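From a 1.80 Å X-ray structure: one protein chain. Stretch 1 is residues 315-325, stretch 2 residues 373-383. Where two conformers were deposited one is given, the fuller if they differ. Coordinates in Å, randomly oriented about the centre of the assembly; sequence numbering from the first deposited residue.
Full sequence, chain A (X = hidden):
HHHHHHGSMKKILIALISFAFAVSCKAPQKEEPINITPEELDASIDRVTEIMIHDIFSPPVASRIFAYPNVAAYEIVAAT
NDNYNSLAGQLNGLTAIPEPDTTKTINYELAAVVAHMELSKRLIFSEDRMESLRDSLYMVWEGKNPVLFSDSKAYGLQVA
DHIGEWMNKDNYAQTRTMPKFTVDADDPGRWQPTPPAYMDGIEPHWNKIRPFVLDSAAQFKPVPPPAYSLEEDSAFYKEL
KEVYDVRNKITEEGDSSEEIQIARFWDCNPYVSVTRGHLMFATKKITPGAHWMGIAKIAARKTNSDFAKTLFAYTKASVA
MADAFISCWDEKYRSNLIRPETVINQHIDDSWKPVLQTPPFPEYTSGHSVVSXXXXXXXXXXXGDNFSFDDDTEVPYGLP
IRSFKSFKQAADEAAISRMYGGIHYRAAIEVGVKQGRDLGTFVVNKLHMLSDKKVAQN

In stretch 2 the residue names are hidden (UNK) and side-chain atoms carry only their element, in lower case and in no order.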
# COMPACT_ATOMS: atom_id res chain seq x y z
N THR A 315 7.92 7.58 1.83
CA THR A 315 7.27 7.83 3.07
C THR A 315 5.97 8.49 2.93
O THR A 315 4.95 8.03 3.51
CB THR A 315 8.22 8.61 3.99
OG1 THR A 315 9.44 7.84 4.13
CG2 THR A 315 7.60 8.72 5.36
N LYS A 316 5.90 9.52 2.09
CA LYS A 316 4.63 10.20 1.90
C LYS A 316 3.60 9.19 1.25
O LYS A 316 2.43 9.16 1.69
CB LYS A 316 4.81 11.47 1.09
CG LYS A 316 3.66 12.43 1.21
CD LYS A 316 3.80 13.71 0.39
CE LYS A 316 4.97 14.57 0.70
NZ LYS A 316 4.84 15.97 0.15
N ALA A 317 4.04 8.39 0.32
CA ALA A 317 3.17 7.39 -0.38
C ALA A 317 2.68 6.29 0.55
O ALA A 317 1.46 5.96 0.60
CB ALA A 317 3.80 6.83 -1.62
N SER A 318 3.61 5.75 1.36
CA SER A 318 3.27 4.64 2.21
C SER A 318 2.36 5.10 3.35
O SER A 318 1.46 4.35 3.73
CB SER A 318 4.47 3.83 2.64
OG SER A 318 5.32 4.61 3.45
N VAL A 319 2.62 6.25 3.96
CA VAL A 319 1.72 6.78 4.95
C VAL A 319 0.30 7.04 4.42
O VAL A 319 -0.70 6.60 4.99
CB VAL A 319 2.31 8.02 5.60
CG1 VAL A 319 1.29 8.71 6.44
CG2 VAL A 319 3.54 7.61 6.43
N ALA A 320 0.21 7.64 3.25
CA ALA A 320 -1.08 7.82 2.62
C ALA A 320 -1.78 6.47 2.37
O ALA A 320 -3.02 6.41 2.61
CB ALA A 320 -0.96 8.64 1.36
N MET A 321 -1.09 5.47 1.81
CA MET A 321 -1.73 4.22 1.53
C MET A 321 -2.24 3.52 2.79
O MET A 321 -3.26 2.81 2.74
CB MET A 321 -0.83 3.32 0.72
CG MET A 321 -0.69 3.78 -0.71
SD MET A 321 0.23 2.57 -1.75
CE MET A 321 1.86 2.92 -1.41
N ALA A 322 -1.48 3.61 3.88
CA ALA A 322 -1.85 2.92 5.13
C ALA A 322 -3.15 3.60 5.59
O ALA A 322 -4.15 2.87 5.93
CB ALA A 322 -0.79 3.04 6.17
N ASP A 323 -3.25 4.94 5.51
CA ASP A 323 -4.51 5.62 5.89
C ASP A 323 -5.67 5.31 4.90
O ASP A 323 -6.83 5.14 5.31
CB ASP A 323 -4.30 7.13 6.15
CG ASP A 323 -3.66 7.40 7.58
OD1 ASP A 323 -3.24 6.38 8.31
OD2 ASP A 323 -3.65 8.62 7.92
N ALA A 324 -5.33 5.13 3.65
CA ALA A 324 -6.32 4.75 2.63
C ALA A 324 -6.96 3.36 2.93
O ALA A 324 -8.21 3.16 2.84
CB ALA A 324 -5.72 4.79 1.27
N PHE A 325 -6.15 2.39 3.37
CA PHE A 325 -6.67 1.09 3.76
C PHE A 325 -7.61 1.22 4.96
O PHE A 325 -8.58 0.48 5.04
CB PHE A 325 -5.56 0.07 3.93
CG PHE A 325 -5.17 -0.62 2.69
CD1 PHE A 325 -6.00 -1.60 2.17
CD2 PHE A 325 -3.96 -0.34 2.06
CE1 PHE A 325 -5.63 -2.25 1.01
CE2 PHE A 325 -3.55 -1.08 0.96
CZ PHE A 325 -4.42 -2.01 0.43
N UNK A 373 -6.22 5.69 -5.83
CA UNK A 373 -6.58 7.09 -5.76
C UNK A 373 -5.64 7.89 -4.88
O UNK A 373 -5.13 8.96 -5.24
N UNK A 374 -5.41 7.38 -3.72
CA UNK A 374 -4.52 8.03 -2.76
C UNK A 374 -3.09 8.03 -3.26
O UNK A 374 -2.38 9.11 -3.14
c UNK A 374 -4.62 7.36 -1.41
N UNK A 375 -2.60 6.87 -3.65
CA UNK A 375 -1.22 6.78 -4.08
C UNK A 375 -0.96 7.72 -5.29
O UNK A 375 0.11 8.32 -5.41
c UNK A 375 -0.87 5.36 -4.39
N UNK A 376 -1.85 7.70 -6.27
CA UNK A 376 -1.80 8.58 -7.42
C UNK A 376 -1.65 10.09 -7.11
O UNK A 376 -0.86 10.87 -7.73
o UNK A 376 -2.93 9.04 -9.45
c UNK A 376 -3.08 8.43 -8.18
N UNK A 377 -2.46 10.52 -6.18
CA UNK A 377 -2.41 11.91 -5.70
C UNK A 377 -1.06 12.26 -5.11
O UNK A 377 -0.45 13.27 -5.43
c UNK A 377 -4.86 12.31 -5.50
c UNK A 377 -3.29 13.50 -3.98
c UNK A 377 -3.55 12.22 -4.72
N UNK A 378 -0.56 11.40 -4.23
CA UNK A 378 0.77 11.62 -3.64
C UNK A 378 1.87 11.62 -4.67
O UNK A 378 2.67 12.57 -4.69
c UNK A 378 2.52 10.77 -2.02
c UNK A 378 0.10 10.72 -1.41
c UNK A 378 1.10 10.56 -2.53
N UNK A 379 1.88 10.66 -5.59
CA UNK A 379 2.97 10.60 -6.56
C UNK A 379 2.87 11.74 -7.56
O UNK A 379 3.90 12.25 -8.05
c UNK A 379 4.68 8.16 -5.63
c UNK A 379 3.24 6.75 -7.05
c UNK A 379 2.98 9.22 -7.29
c UNK A 379 3.34 8.08 -6.30
N UNK A 380 1.64 12.12 -7.88
CA UNK A 380 1.46 13.30 -8.74
C UNK A 380 2.02 14.56 -8.06
O UNK A 380 2.66 15.39 -8.69
c UNK A 380 -0.17 14.71 -10.05
o UNK A 380 -0.39 12.24 -9.79
c UNK A 380 0.03 13.46 -9.13
N UNK A 381 1.81 14.70 -6.78
CA UNK A 381 2.30 15.83 -6.04
C UNK A 381 3.82 15.79 -5.95
O UNK A 381 4.45 16.83 -6.13
c UNK A 381 1.76 15.90 -4.64
c UNK A 381 2.14 17.18 -3.85
o UNK A 381 4.25 18.24 -3.28
o UNK A 381 3.91 16.17 -2.51
c UNK A 381 3.52 17.18 -3.15
N UNK A 382 4.40 14.63 -5.76
CA UNK A 382 5.89 14.54 -5.65
C UNK A 382 6.62 14.64 -6.96
O UNK A 382 7.63 15.43 -7.05
c UNK A 382 5.78 13.28 -3.52
c UNK A 382 6.30 13.24 -4.89
c UNK A 382 7.80 12.94 -4.95
N UNK A 383 6.18 13.92 -7.99
CA UNK A 383 6.88 13.73 -9.24
C UNK A 383 6.25 14.44 -10.44
O UNK A 383 6.88 14.57 -11.49
c UNK A 383 7.87 11.50 -8.63
c UNK A 383 10.08 10.97 -7.75
c UNK A 383 8.15 9.83 -6.91
c UNK A 383 9.52 10.03 -6.94
c UNK A 383 7.03 12.27 -9.57
c UNK A 383 7.32 10.54 -7.81
c UNK A 383 9.24 11.74 -8.58

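Position 373 has backbone atoms and nothing more, so it is Gly373; a CB built there would find nothing of stretch 1 within 5.5 Å. Position 374 carries a single carbon, pointing toward the other helix, its CB lying 3.9 Å from Ala324 CB. A lone CB identifies Ala374, and its methyl meets that of Ala324.

At 375 there is again one carbon, set sideways, and its CB sits 4.0 Å from Met321 SD. This is Ala375, whose CA lies 5.8 Å from the CA of Ala317, the nearest CA pair between the helices. Position 376 has one carbon followed by one oxygen, out of reach of stretch 1: Ser376. Position 377 has a carbon bearing two more carbons, the fork at CB, and it too touches nothing across the gap; it is Val377.

The same three-carbon fork recurs at 378, now aimed at stretch 1. One branch lies by the backbone of Lys316 and Ala317, the other by Ala320. The residue is Val378, with CG1 3.7 Å from Ala317 N and CG2 3.6 Å from Ala320 CB. Position 379 holds four carbons forked at the second, which gives Leu379; its CB points sideways, but the end of the chain comes nearer, bringing CD2 to 4.3 Å from Ala317 CB.

Position 380 has a CB carrying one oxygen and one carbon, hence Thr380. It is out of reach of stretch 1, and its OG1 donates a hydrogen bond to Ser376 O at 2.5 Å, one turn back. Position 381 extends three carbons, the last bearing two oxygens, one of them close to the Lys316 amine: Glu381. At 382 a CB with two carbons points toward stretch 1 and only grazes the lysine chain; as Val382 it places CG2 4.4 Å from Lys316 CD. Position 383 ends the stretch with one carbon and a six-carbon ring, Phe383, out of reach.

The two helices run nearly antiparallel, at 158°, with axes 8.7 Å apart at closest approach. Alanines on both sides go with that spacing: Ala324 meets Ala374, Ala375 meets Met321, and Ala317 and Ala320 meet Val378, which has more of its surface covered than any other residue of its stretch. Lys316 extends the same contact. Its aliphatic part packs on Val378, Lys316 CG to Val378 CG1 at 3.8 Å, while Lys316 NZ reaches Glu381 OE1 at 2.8 Å in a salt bridge that is also a hydrogen bond. The rule to read is small residues where the backbones come close, and a long charged pair toward one end.

Stretch 2 373-383: GAASVVLTEVF
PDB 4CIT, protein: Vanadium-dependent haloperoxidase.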